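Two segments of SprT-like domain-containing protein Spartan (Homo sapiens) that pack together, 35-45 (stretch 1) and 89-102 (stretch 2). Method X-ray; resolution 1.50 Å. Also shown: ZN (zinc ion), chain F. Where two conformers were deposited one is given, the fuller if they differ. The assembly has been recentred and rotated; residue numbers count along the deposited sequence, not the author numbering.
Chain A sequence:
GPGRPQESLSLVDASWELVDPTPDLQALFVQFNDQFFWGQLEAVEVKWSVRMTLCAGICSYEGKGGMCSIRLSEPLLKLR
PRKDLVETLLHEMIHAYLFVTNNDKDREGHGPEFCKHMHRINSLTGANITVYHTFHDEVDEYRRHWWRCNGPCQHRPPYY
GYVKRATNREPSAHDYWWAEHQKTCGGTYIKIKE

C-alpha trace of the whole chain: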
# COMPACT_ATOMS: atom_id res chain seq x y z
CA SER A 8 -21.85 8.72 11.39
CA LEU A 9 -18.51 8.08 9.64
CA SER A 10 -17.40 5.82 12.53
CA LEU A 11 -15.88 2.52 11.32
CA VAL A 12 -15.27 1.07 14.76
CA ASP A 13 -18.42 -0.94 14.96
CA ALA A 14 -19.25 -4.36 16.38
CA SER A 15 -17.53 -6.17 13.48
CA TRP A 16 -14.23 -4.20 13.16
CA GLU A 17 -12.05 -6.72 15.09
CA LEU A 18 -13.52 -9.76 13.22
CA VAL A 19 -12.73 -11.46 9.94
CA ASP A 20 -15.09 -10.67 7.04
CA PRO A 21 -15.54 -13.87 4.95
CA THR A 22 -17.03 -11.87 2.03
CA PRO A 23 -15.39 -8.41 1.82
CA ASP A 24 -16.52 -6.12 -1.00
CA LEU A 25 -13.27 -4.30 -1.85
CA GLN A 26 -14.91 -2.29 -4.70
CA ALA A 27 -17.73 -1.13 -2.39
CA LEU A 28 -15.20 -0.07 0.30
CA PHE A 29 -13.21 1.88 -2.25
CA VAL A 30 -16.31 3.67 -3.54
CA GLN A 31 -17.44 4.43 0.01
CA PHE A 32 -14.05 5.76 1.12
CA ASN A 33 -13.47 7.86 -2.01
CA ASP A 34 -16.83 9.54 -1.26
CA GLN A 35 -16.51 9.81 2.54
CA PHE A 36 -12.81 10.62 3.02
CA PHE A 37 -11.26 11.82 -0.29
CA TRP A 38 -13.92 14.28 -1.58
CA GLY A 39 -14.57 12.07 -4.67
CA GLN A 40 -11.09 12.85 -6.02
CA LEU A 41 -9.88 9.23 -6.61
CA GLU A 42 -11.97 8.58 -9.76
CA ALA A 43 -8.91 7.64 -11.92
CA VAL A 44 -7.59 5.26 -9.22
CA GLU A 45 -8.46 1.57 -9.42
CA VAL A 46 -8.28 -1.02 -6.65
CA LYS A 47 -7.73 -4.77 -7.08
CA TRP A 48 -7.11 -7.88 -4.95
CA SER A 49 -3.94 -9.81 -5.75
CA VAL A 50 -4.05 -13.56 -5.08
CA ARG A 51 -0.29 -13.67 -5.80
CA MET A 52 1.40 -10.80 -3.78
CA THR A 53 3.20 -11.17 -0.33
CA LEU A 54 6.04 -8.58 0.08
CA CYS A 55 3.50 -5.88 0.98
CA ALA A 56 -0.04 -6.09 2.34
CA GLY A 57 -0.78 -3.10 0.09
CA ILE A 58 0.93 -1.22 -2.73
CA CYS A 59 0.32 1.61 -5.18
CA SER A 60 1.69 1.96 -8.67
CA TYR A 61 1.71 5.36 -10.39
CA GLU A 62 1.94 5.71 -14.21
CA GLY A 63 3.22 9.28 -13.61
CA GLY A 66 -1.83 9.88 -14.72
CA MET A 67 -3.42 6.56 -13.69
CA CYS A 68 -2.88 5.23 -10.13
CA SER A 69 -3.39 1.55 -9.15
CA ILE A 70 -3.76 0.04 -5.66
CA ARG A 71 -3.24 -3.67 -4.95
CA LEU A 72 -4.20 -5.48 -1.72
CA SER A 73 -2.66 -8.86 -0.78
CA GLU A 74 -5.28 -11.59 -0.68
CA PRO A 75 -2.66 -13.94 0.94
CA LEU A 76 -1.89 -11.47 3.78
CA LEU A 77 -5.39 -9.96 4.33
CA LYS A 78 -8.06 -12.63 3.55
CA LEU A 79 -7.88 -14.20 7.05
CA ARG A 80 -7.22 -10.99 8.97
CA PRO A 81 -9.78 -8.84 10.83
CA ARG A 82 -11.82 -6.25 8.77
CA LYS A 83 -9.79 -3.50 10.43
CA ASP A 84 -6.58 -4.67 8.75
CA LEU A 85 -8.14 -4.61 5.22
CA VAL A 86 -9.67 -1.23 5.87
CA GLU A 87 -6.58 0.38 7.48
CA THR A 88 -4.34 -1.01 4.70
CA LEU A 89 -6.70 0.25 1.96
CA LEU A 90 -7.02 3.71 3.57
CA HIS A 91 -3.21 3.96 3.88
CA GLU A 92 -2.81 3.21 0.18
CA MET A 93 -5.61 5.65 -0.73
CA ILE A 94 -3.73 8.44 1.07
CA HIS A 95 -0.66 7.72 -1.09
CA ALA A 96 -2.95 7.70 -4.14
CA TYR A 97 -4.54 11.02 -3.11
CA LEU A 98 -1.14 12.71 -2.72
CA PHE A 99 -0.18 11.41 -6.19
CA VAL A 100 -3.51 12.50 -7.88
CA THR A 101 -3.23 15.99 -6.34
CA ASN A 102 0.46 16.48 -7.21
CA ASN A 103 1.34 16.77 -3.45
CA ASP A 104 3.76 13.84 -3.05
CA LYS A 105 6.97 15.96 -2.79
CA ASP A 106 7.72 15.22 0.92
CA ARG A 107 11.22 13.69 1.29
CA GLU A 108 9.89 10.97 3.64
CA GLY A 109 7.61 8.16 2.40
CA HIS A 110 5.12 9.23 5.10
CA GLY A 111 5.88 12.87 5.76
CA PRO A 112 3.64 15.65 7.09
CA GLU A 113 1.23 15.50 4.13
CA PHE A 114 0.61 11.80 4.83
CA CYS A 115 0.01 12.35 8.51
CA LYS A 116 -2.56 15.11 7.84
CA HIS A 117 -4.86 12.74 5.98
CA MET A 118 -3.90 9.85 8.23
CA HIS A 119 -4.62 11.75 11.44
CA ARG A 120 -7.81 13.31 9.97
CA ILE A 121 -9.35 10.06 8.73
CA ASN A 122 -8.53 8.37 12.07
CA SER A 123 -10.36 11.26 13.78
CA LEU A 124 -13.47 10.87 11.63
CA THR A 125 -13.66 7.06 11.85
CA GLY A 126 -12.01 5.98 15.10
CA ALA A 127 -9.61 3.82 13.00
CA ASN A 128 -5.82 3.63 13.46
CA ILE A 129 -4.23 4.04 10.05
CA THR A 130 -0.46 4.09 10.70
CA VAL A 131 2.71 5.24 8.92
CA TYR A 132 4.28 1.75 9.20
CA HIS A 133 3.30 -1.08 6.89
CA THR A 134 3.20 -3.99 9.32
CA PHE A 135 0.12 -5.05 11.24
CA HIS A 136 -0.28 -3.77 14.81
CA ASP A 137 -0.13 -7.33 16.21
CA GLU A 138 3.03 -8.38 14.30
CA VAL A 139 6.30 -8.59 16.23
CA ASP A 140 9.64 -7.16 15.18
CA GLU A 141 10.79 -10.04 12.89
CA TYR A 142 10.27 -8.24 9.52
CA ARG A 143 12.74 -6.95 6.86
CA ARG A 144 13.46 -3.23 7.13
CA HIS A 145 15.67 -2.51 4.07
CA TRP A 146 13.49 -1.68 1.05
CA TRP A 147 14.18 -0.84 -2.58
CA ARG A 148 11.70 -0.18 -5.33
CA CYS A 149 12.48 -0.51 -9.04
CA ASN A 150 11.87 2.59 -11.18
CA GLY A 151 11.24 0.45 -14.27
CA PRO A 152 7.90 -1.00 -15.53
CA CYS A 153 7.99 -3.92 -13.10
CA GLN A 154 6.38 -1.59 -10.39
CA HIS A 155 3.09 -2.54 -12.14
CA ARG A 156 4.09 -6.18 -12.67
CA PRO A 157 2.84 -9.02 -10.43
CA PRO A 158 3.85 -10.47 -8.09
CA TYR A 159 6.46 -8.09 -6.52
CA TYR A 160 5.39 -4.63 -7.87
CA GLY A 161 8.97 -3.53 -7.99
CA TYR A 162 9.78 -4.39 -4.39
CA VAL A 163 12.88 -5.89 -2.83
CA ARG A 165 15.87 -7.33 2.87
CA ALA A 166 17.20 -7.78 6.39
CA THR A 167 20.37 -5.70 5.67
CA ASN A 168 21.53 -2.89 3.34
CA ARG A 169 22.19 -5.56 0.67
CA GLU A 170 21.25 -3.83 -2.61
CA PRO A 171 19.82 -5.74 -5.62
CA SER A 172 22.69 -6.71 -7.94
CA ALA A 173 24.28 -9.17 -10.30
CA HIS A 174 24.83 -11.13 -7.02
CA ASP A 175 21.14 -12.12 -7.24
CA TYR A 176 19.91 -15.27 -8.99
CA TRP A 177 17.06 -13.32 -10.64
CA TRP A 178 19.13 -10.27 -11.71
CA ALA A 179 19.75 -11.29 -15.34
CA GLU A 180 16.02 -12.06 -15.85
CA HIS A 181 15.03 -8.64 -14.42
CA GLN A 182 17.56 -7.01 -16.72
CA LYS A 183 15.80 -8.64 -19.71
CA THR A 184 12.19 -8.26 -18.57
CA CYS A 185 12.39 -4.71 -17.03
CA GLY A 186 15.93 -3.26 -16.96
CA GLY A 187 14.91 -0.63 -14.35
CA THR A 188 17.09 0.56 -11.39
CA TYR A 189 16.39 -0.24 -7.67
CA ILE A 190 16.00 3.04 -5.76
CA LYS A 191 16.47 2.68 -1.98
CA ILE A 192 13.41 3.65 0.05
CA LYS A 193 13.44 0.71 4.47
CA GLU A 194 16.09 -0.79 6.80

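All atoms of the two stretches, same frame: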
# COMPACT_ATOMS: atom_id res chain seq x y z
N GLN A 35 -16.44 9.36 1.15
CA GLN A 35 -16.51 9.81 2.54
C GLN A 35 -15.25 10.53 3.00
O GLN A 35 -15.37 11.42 3.86
CB GLN A 35 -16.79 8.64 3.48
CG GLN A 35 -18.19 8.07 3.29
CD GLN A 35 -18.53 7.05 4.33
OE1 GLN A 35 -17.66 6.41 4.91
NE2 GLN A 35 -19.82 6.90 4.58
N PHE A 36 -14.06 10.17 2.47
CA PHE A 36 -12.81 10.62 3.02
C PHE A 36 -11.92 11.33 2.02
O PHE A 36 -10.96 11.97 2.48
CB PHE A 36 -12.04 9.46 3.67
CG PHE A 36 -12.87 8.75 4.70
CD1 PHE A 36 -13.43 9.46 5.75
CD2 PHE A 36 -13.14 7.39 4.59
CE1 PHE A 36 -14.26 8.84 6.67
CE2 PHE A 36 -13.96 6.77 5.52
CZ PHE A 36 -14.53 7.50 6.54
N PHE A 37 -12.17 11.27 0.70
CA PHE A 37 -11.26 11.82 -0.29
C PHE A 37 -11.98 12.72 -1.29
O PHE A 37 -11.46 13.01 -2.34
CB PHE A 37 -10.48 10.71 -1.02
CG PHE A 37 -9.57 9.95 -0.09
CD1 PHE A 37 -8.37 10.50 0.31
CD2 PHE A 37 -9.99 8.76 0.47
CE1 PHE A 37 -7.53 9.83 1.19
CE2 PHE A 37 -9.14 8.07 1.33
CZ PHE A 37 -7.92 8.60 1.68
N TRP A 38 -13.15 13.22 -0.87
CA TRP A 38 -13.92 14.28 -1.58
C TRP A 38 -14.22 13.88 -3.04
O TRP A 38 -14.36 14.75 -3.92
CB TRP A 38 -13.16 15.60 -1.49
CG TRP A 38 -12.79 15.99 -0.10
CD1 TRP A 38 -13.60 16.55 0.84
CD2 TRP A 38 -11.51 15.80 0.54
NE1 TRP A 38 -12.91 16.74 2.00
CE2 TRP A 38 -11.62 16.30 1.84
CE3 TRP A 38 -10.27 15.30 0.11
CZ2 TRP A 38 -10.55 16.33 2.74
CZ3 TRP A 38 -9.22 15.30 1.00
CH2 TRP A 38 -9.36 15.81 2.29
N GLY A 39 -14.29 12.57 -3.33
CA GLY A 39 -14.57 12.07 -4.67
C GLY A 39 -13.37 12.10 -5.61
O GLY A 39 -13.49 11.71 -6.77
N GLN A 40 -12.20 12.54 -5.15
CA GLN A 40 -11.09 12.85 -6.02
C GLN A 40 -10.32 11.63 -6.56
O GLN A 40 -9.48 11.80 -7.42
CB GLN A 40 -10.12 13.79 -5.32
CG GLN A 40 -10.72 15.18 -5.13
CD GLN A 40 -9.72 16.15 -4.56
OE1 GLN A 40 -9.81 16.51 -3.40
NE2 GLN A 40 -8.78 16.61 -5.39
N LEU A 41 -10.69 10.41 -6.18
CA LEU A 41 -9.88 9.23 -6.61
C LEU A 41 -10.53 8.50 -7.80
O LEU A 41 -10.34 7.30 -7.95
CB LEU A 41 -9.72 8.30 -5.41
CG LEU A 41 -9.03 8.92 -4.20
CD1 LEU A 41 -8.80 7.88 -3.11
CD2 LEU A 41 -7.72 9.59 -4.59
N GLU A 42 -11.20 9.23 -8.68
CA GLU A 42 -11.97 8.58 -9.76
C GLU A 42 -11.05 7.70 -10.62
O GLU A 42 -11.40 6.56 -10.94
CB GLU A 42 -12.70 9.64 -10.59
CG GLU A 42 -14.01 9.13 -11.15
CD GLU A 42 -15.17 10.12 -11.17
OE1 GLU A 42 -15.68 10.38 -12.27
OE2 GLU A 42 -15.59 10.61 -10.09
N ALA A 43 -9.86 8.23 -10.95
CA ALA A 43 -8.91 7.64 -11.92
C ALA A 43 -8.19 6.42 -11.32
O ALA A 43 -7.59 5.64 -12.04
CB ALA A 43 -7.92 8.69 -12.34
N VAL A 44 -8.23 6.32 -9.99
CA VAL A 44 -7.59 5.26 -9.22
C VAL A 44 -8.46 4.01 -9.30
O VAL A 44 -9.67 4.09 -9.30
CB VAL A 44 -7.38 5.74 -7.78
CG1 VAL A 44 -6.67 4.72 -6.90
CG2 VAL A 44 -6.66 7.08 -7.75
N GLU A 45 -7.80 2.86 -9.43
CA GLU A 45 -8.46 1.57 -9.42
C GLU A 45 -7.88 0.75 -8.26
O GLU A 45 -6.74 0.97 -7.85
CB GLU A 45 -8.26 0.87 -10.76
CG GLU A 45 -6.81 0.68 -11.14
CD GLU A 45 -6.48 -0.76 -11.50
OE1 GLU A 45 -5.28 -1.06 -11.64
OE2 GLU A 45 -7.42 -1.57 -11.64
N LEU A 89 -6.14 -0.41 3.14
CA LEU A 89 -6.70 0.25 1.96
C LEU A 89 -6.61 1.76 2.16
O LEU A 89 -6.23 2.48 1.24
CB LEU A 89 -8.15 -0.19 1.78
CG LEU A 89 -8.94 0.55 0.69
CD1 LEU A 89 -8.28 0.48 -0.66
CD2 LEU A 89 -10.36 0.04 0.62
N LEU A 90 -6.97 2.25 3.36
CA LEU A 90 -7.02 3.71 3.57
C LEU A 90 -5.60 4.28 3.47
O LEU A 90 -5.40 5.36 2.93
CB LEU A 90 -7.70 4.03 4.89
CG LEU A 90 -9.22 3.91 4.87
CD1 LEU A 90 -9.75 3.96 6.28
CD2 LEU A 90 -9.86 4.96 3.96
N HIS A 91 -4.60 3.55 4.01
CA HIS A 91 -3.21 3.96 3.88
C HIS A 91 -2.82 4.14 2.41
O HIS A 91 -2.28 5.16 2.02
CB HIS A 91 -2.32 2.94 4.59
CG HIS A 91 -0.85 3.20 4.52
ND1 HIS A 91 -0.09 3.44 5.67
CD2 HIS A 91 0.01 3.23 3.48
CE1 HIS A 91 1.17 3.62 5.30
NE2 HIS A 91 1.26 3.51 3.96
N GLU A 92 -3.13 3.13 1.59
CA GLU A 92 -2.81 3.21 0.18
C GLU A 92 -3.57 4.35 -0.50
O GLU A 92 -3.03 5.02 -1.37
CB GLU A 92 -3.12 1.89 -0.55
CG GLU A 92 -2.34 0.70 -0.02
CD GLU A 92 -0.85 0.92 0.07
OE1 GLU A 92 -0.25 1.65 -0.75
OE2 GLU A 92 -0.26 0.35 1.03
N MET A 93 -4.83 4.56 -0.12
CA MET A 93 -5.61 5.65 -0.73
C MET A 93 -5.03 7.03 -0.40
O MET A 93 -5.15 7.95 -1.24
CB MET A 93 -7.07 5.53 -0.31
CG MET A 93 -7.77 4.31 -0.93
SD MET A 93 -9.51 4.10 -0.42
CE MET A 93 -10.28 5.42 -1.36
N ILE A 94 -4.40 7.18 0.76
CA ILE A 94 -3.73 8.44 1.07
C ILE A 94 -2.56 8.65 0.11
O ILE A 94 -2.39 9.70 -0.48
CB ILE A 94 -3.26 8.50 2.53
CG1 ILE A 94 -4.45 8.47 3.49
CG2 ILE A 94 -2.45 9.76 2.72
CD1 ILE A 94 -4.03 8.31 4.92
N HIS A 95 -1.74 7.61 -0.09
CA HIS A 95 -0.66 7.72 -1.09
C HIS A 95 -1.26 8.08 -2.45
O HIS A 95 -0.71 8.93 -3.18
CB HIS A 95 0.11 6.41 -1.20
CG HIS A 95 1.04 6.10 -0.06
ND1 HIS A 95 1.99 6.99 0.44
CD2 HIS A 95 1.18 4.96 0.64
CE1 HIS A 95 2.64 6.37 1.43
NE2 HIS A 95 2.16 5.13 1.58
N ALA A 96 -2.33 7.42 -2.84
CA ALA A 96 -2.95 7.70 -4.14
C ALA A 96 -3.42 9.17 -4.18
O ALA A 96 -3.28 9.83 -5.21
CB ALA A 96 -4.10 6.76 -4.37
N TYR A 97 -4.04 9.66 -3.11
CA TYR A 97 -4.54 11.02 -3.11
C TYR A 97 -3.41 12.02 -3.29
O TYR A 97 -3.56 13.01 -4.03
CB TYR A 97 -5.29 11.31 -1.80
CG TYR A 97 -5.91 12.69 -1.79
CD1 TYR A 97 -7.14 12.89 -2.35
CD2 TYR A 97 -5.28 13.76 -1.19
CE1 TYR A 97 -7.74 14.13 -2.37
CE2 TYR A 97 -5.85 15.03 -1.22
CZ TYR A 97 -7.10 15.20 -1.79
OH TYR A 97 -7.67 16.46 -1.83
N LEU A 98 -2.28 11.81 -2.60
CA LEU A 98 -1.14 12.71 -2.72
C LEU A 98 -0.58 12.67 -4.14
O LEU A 98 -0.16 13.70 -4.66
CB LEU A 98 -0.09 12.39 -1.65
CG LEU A 98 -0.55 12.61 -0.22
CD1 LEU A 98 0.53 12.19 0.76
CD2 LEU A 98 -0.92 14.05 0.04
N PHE A 99 -0.62 11.51 -4.80
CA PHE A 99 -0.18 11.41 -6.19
C PHE A 99 -1.13 12.20 -7.11
O PHE A 99 -0.66 13.03 -7.95
CB PHE A 99 -0.04 9.94 -6.63
CG PHE A 99 0.13 9.79 -8.12
CD1 PHE A 99 1.36 10.05 -8.70
CD2 PHE A 99 -0.94 9.45 -8.93
CE1 PHE A 99 1.52 9.92 -10.07
CE2 PHE A 99 -0.77 9.33 -10.30
CZ PHE A 99 0.45 9.59 -10.86
N VAL A 100 -2.44 11.96 -7.01
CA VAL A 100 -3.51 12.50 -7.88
C VAL A 100 -3.48 14.02 -7.81
O VAL A 100 -3.86 14.72 -8.76
CB VAL A 100 -4.91 11.99 -7.45
CG1 VAL A 100 -6.05 12.78 -8.09
CG2 VAL A 100 -5.10 10.50 -7.69
N THR A 101 -3.18 14.53 -6.61
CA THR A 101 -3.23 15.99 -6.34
C THR A 101 -1.86 16.65 -6.44
O THR A 101 -1.68 17.80 -6.03
CB THR A 101 -3.88 16.29 -4.99
OG1 THR A 101 -3.06 15.74 -3.95
CG2 THR A 101 -5.30 15.77 -4.93
N ASN A 102 -0.87 15.93 -6.97
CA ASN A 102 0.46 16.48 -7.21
C ASN A 102 1.05 17.08 -5.92
O ASN A 102 1.66 18.16 -5.97
CB ASN A 102 0.42 17.51 -8.35
CG ASN A 102 -0.35 17.03 -9.56
OD1 ASN A 102 0.11 16.14 -10.28
ND2 ASN A 102 -1.51 17.61 -9.80
ZN ZN F . 2.98 3.70 2.88

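Stretch 1 leaves the end of a helix and passes through two beta turns along one side of the helix of stretch 2, and together the two stretches bury 607 Å² of surface. The contact begins at F36, whose CA-to-CB bond points toward the helix; Q35 before it does not take part. The F36 ring, chi1 in the m well, brings CD2 to 4.1 Å from CD2 of L90, a leucine whose CA-to-CB bond runs sideways but whose branched end reaches across.

F37, the first residue to leave helical phi/psi, makes the broadest set of apolar contacts in stretch 1. Its buried ring, also m, lies along the helix: CE2 is 4.1 Å from L90 CD2, which sits at the ring edge, and 3.7 Å from M93 CB, while CZ is 3.9 Å from CG1 of I94. I94 points its CA-to-CB bond away, yet both its backbone N and its CG1 lie 3.9 Å from F37 CZ. On its other flank F37 CD1 lies 3.8 Å from Y97 CD1; the two rings are oblique, with centroids 5.8 Å apart and planes at 40°. A flat, wide phenyl suits this place because it can touch four helix residues at once.

A type I' turn from F37 to Q40, closed by Q40 N to F37 O at 2.9 Å, then reverses the chain. W38 and G39 occupy its corners with positive phi, a conformation that favours glycine at 39; G39 itself makes no contact. W38 starts sideways, yet its indole end comes nearer, with CZ3 3.4 Å from Y97 OH, so that the exposed tryptophan covers the outer end of the tyrosine.

Q40 supplies the one hydrogen bond across the stretches: Y97 OH donates to Q40 OE1 at 2.7 Å. The extended m, t side chain carries the amide to the tyrosine hydroxyl, and the acceptor lies near the plane of the Y97 ring, at its edge. Aliphatic groups at the end of the helix and just past it pack here too, with T101 CG2 3.6 Å from Q40 NE2 and V100 CG1 3.6 Å from Q40 O. T101 OG1 turns back to the helix, donating to Y97 O at 2.8 Å, while its methyl makes this contact.

L41 is buried, and its two methyls divide the work: CD1 lies 3.4 Å from M93 CE, whereas CD2 is 4.0 Å from Y97 CD1, at the ring edge, and 4.2 Å from V100 CG2. A type I turn, with V44 N bonded to L41 O at 3.1 Å, carries the chain past E42, which points away, and A43.

V44 closes the contact. Its CG1 is 4.1 Å from A96 CB and its CG2 3.8 Å from V100 CG2; V44 CA and A96 CA are 7.3 Å apart, and the alanine methyl fills the space between the helix and V44 CG1. H91 and H95 make no contact with stretch 1; their NE2 atoms bind the zinc ion instead, at 2.0 and 2.1 Å from ZN.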